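Local structure of LYND (4V1T) at residues R308-T313 and Q433-R438. The protein is a YcaO-family cyclodehydratase that probably uses ATP and magnesium to turn cysteine side chains of precursor peptides into thiazoline heterocycles. Residues are numbered along the deposited sequence; the frame is centred on the assembly and turned at random.
With ZN (zinc ion), chain K.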
ATOM      1  N   ARG B 308     -18.036   5.611 -17.553  1.00 50.17           N
ATOM      2  CA  ARG B 308     -19.338   5.260 -16.995  1.00 49.84           C
ATOM      3  C   ARG B 308     -20.271   4.797 -18.097  1.00 39.59           C
ATOM      4  O   ARG B 308     -20.555   5.538 -19.037  1.00 42.98           O
ATOM      5  CB  ARG B 308     -19.942   6.451 -16.236  1.00 49.14           C
ATOM      6  CG  ARG B 308     -18.980   7.072 -15.229  1.00 42.14           C
ATOM      7  CD  ARG B 308     -19.616   8.230 -14.476  1.00 44.18           C
ATOM      8  NE  ARG B 308     -20.735   7.783 -13.641  1.00 42.32           N
ATOM      9  CZ  ARG B 308     -21.981   8.248 -13.708  1.00 54.14           C
ATOM     10  NH1 ARG B 308     -22.312   9.199 -14.569  1.00 50.01           N
ATOM     11  NH2 ARG B 308     -22.906   7.761 -12.889  1.00 48.71           N
ATOM     12  N   SER B 309     -20.758   3.570 -17.982  1.00 44.49           N
ATOM     13  CA  SER B 309     -21.656   2.998 -18.996  1.00 47.53           C
ATOM     14  C   SER B 309     -22.971   3.758 -19.073  1.00 53.28           C
ATOM     15  O   SER B 309     -23.602   3.798 -20.130  1.00 51.81           O
ATOM     16  CB  SER B 309     -21.946   1.527 -18.699  1.00 51.54           C
ATOM     17  OG  SER B 309     -20.756   0.837 -18.363  1.00 72.55           O
ATOM     18  N   GLN B 310     -23.372   4.358 -17.953  1.00 46.70           N
ATOM     19  CA  GLN B 310     -24.627   5.079 -17.861  1.00 53.09           C
ATOM     20  C   GLN B 310     -24.441   6.582 -18.031  1.00 60.84           C
ATOM     21  O   GLN B 310     -25.301   7.364 -17.645  1.00 74.44           O
ATOM     22  CB  GLN B 310     -25.323   4.772 -16.527  1.00 43.38           C
ATOM     23  CG  GLN B 310     -24.715   5.413 -15.284  1.00 40.41           C
ATOM     24  CD  GLN B 310     -23.570   4.618 -14.699  1.00 45.80           C
ATOM     25  OE1 GLN B 310     -22.692   4.134 -15.418  1.00 50.83           O
ATOM     26  NE2 GLN B 310     -23.564   4.483 -13.378  1.00 43.59           N
ATOM     27  N   CYS B 311     -23.324   6.987 -18.622  1.00 62.94           N
ATOM     28  CA  CYS B 311     -23.054   8.404 -18.799  1.00 55.16           C
ATOM     29  C   CYS B 311     -24.107   9.050 -19.693  1.00 47.65           C
ATOM     30  O   CYS B 311     -24.346   8.573 -20.805  1.00 52.61           O
ATOM     31  CB  CYS B 311     -21.673   8.622 -19.408  1.00 45.66           C
ATOM     32  SG  CYS B 311     -21.276  10.367 -19.667  1.00 57.32           S
ATOM     33  N   PRO B 312     -24.734  10.144 -19.224  1.00 51.27           N
ATOM     34  CA  PRO B 312     -25.720  10.850 -20.066  1.00 53.14           C
ATOM     35  C   PRO B 312     -25.166  11.333 -21.402  1.00 55.36           C
ATOM     36  O   PRO B 312     -25.937  11.550 -22.316  1.00 51.82           O
ATOM     37  CB  PRO B 312     -26.134  12.061 -19.206  1.00 57.77           C
ATOM     38  CG  PRO B 312     -25.243  12.055 -18.009  1.00 61.12           C
ATOM     39  CD  PRO B 312     -24.729  10.663 -17.846  1.00 56.32           C
ATOM     40  N   THR B 313     -23.851  11.489 -21.515  1.00 48.20           N
ATOM     41  CA  THR B 313     -23.247  12.061 -22.716  1.00 54.87           C
ATOM     42  C   THR B 313     -22.658  10.989 -23.644  1.00 53.73           C
ATOM     43  O   THR B 313     -23.019  10.924 -24.810  1.00 57.17           O
ATOM     44  CB  THR B 313     -22.136  13.059 -22.335  1.00 50.99           C
ATOM     45  OG1 THR B 313     -22.648  13.991 -21.385  1.00 49.87           O
ATOM     46  CG2 THR B 313     -21.638  13.810 -23.537  1.00 49.14           C
ATOM     47  N   GLN B 433     -29.001   9.928  -8.244  1.00 44.19           N
ATOM     48  CA  GLN B 433     -28.328  10.627  -9.342  1.00 43.22           C
ATOM     49  C   GLN B 433     -29.313  11.212 -10.361  1.00 46.72           C
ATOM     50  O   GLN B 433     -29.019  12.215 -11.017  1.00 43.34           O
ATOM     51  CB  GLN B 433     -27.370   9.682 -10.064  1.00 46.15           C
ATOM     52  CG  GLN B 433     -26.286   9.087  -9.183  1.00 44.52           C
ATOM     53  CD  GLN B 433     -25.331   8.202  -9.958  1.00 50.74           C
ATOM     54  OE1 GLN B 433     -25.292   8.236 -11.192  1.00 50.08           O
ATOM     55  NE2 GLN B 433     -24.550   7.400  -9.238  1.00 48.74           N
ATOM     56  N   GLY B 434     -30.471  10.573 -10.492  1.00 51.35           N
ATOM     57  CA  GLY B 434     -31.496  11.010 -11.422  1.00 56.02           C
ATOM     58  C   GLY B 434     -31.799  10.011 -12.533  1.00 60.05           C
ATOM     59  O   GLY B 434     -32.622  10.287 -13.398  1.00 43.70           O
ATOM     60  N   ASP B 435     -31.151   8.850 -12.503  1.00 55.92           N
ATOM     61  CA  ASP B 435     -31.344   7.811 -13.521  1.00 53.40           C
ATOM     62  C   ASP B 435     -31.905   6.519 -12.934  1.00 48.34           C
ATOM     63  O   ASP B 435     -31.914   5.490 -13.593  1.00 46.86           O
ATOM     64  CB  ASP B 435     -30.015   7.519 -14.228  1.00 52.09           C
ATOM     65  CG  ASP B 435     -28.948   7.010 -13.279  1.00 53.77           C
ATOM     66  OD1 ASP B 435     -29.143   7.116 -12.046  1.00 41.43           O
ATOM     67  OD2 ASP B 435     -27.907   6.506 -13.767  1.00 54.68           O
ATOM     68  N   GLU B 436     -32.368   6.581 -11.693  1.00 40.93           N
ATOM     69  CA  GLU B 436     -32.859   5.411 -11.002  1.00 45.34           C
ATOM     70  C   GLU B 436     -34.220   4.995 -11.552  1.00 48.19           C
ATOM     71  O   GLU B 436     -34.998   5.853 -12.013  1.00 46.00           O
ATOM     72  CB  GLU B 436     -32.965   5.684  -9.495  1.00 40.43           C
ATOM     73  CG  GLU B 436     -31.633   5.851  -8.771  1.00 42.34           C
ATOM     74  CD  GLU B 436     -30.950   7.174  -9.054  1.00 50.87           C
ATOM     75  OE1 GLU B 436     -31.556   8.037  -9.722  1.00 49.00           O
ATOM     76  OE2 GLU B 436     -29.797   7.354  -8.611  1.00 49.59           O
ATOM     77  N   PRO B 437     -34.524   3.682 -11.508  1.00 52.31           N
ATOM     78  CA  PRO B 437     -35.798   3.186 -12.037  1.00 57.40           C
ATOM     79  C   PRO B 437     -36.995   3.832 -11.360  1.00 54.97           C
ATOM     80  O   PRO B 437     -37.154   3.729 -10.146  1.00 49.20           O
ATOM     81  CB  PRO B 437     -35.745   1.684 -11.743  1.00 55.91           C
ATOM     82  CG  PRO B 437     -34.737   1.528 -10.666  1.00 57.62           C
ATOM     83  CD  PRO B 437     -33.725   2.596 -10.918  1.00 46.38           C
ATOM     84  N   ARG B 438     -37.824   4.495 -12.159  1.00 56.71           N
ATOM     85  CA  ARG B 438     -38.921   5.310 -11.649  1.00 55.57           C
ATOM     86  C   ARG B 438     -40.124   5.234 -12.567  1.00 52.18           C
ATOM     87  O   ARG B 438     -39.973   5.084 -13.785  1.00 54.51           O
ATOM     88  CB  ARG B 438     -38.488   6.777 -11.557  1.00 56.77           C
ATOM     89  CG  ARG B 438     -37.734   7.146 -10.312  1.00 56.03           C
ATOM     90  CD  ARG B 438     -37.198   8.558 -10.442  1.00 47.63           C
ATOM     91  NE  ARG B 438     -36.186   8.644 -11.485  1.00 69.05           N
ATOM     92  CZ  ARG B 438     -35.708   9.780 -11.964  1.00 50.47           C
ATOM     93  NH1 ARG B 438     -36.146  10.936 -11.504  1.00 58.44           N
ATOM     94  NH2 ARG B 438     -34.787   9.755 -12.904  1.00 65.35           N
TER
HETATM   95 ZN    ZN K 776     -19.132   9.830 -20.384  1.00138.08          ZN
HETATM   96  O   HOH W   1     -22.255   6.282 -10.626  1.00 56.94           O
HETATM   97  O   HOH W   2     -25.916   5.655 -12.024  1.00 45.07           O
HETATM   98  O   HOH W   3     -26.947   7.731 -15.643  1.00 53.02           O
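The loop 308-313, which brings in Cys-311 of the Cys4 zinc site, meets the YcaO-domain loop 433-438, after helix 413-429, through Arg-308 and Gln-310. Arg-308 and Gln-433 supply the direct polar link: NH2 of Arg-308 gives a weak, bent hydrogen bond to OE1 of Gln-433 (3.0 Å, 126°); OE1 sits at the guanidinium edge, near its plane, while the amide is turned 47° from it. In Gln-433, CD anti to CA (chi2 -178°) carries the amide out to Arg-308. Water 1, in the guanidinium plane, accepts from both Arg-308 NH2 and Gln-433 NE2, so both ends of the amide are engaged. The stronger partner of Arg-308 is Asp-724, which forms a salt bridge with NE and also accepts a hydrogen bond from NE2 of Gln-310. Beside this pair, CG of Gln-310 touches OD2 of Asp-435 at 3.7 Å, with amide and carboxylate nearly coplanar. Water 2 accepts from Gln-310 NE2 and donates to both Gln-433 OE1 and Asp-435 OD2, tying three side chains together. An alanine in place of Gln-433 removes OE1 and NE2, and would probably leave waters 1 and 2 each short of a partner and Arg-308 NH2 less fixed, with Asp-724 still holding NE. The loop is braced from within by Glu-436, whose carboxylate receives Gln-433 N at OE2 (2.7 Å) and Gly-434 N at the syn lone pair of OE1; Arg-722 forms a salt bridge with OE2. On the zinc side, a type I turn from Arg-308 to Cys-311 leads into the metal ligand. SG of Cys-311 binds zinc at 2.3 Å alongside Cys-203, Cys-206 and Cys-314, and accepts a hydrogen bond from Thr-313 N at 3.4 Å.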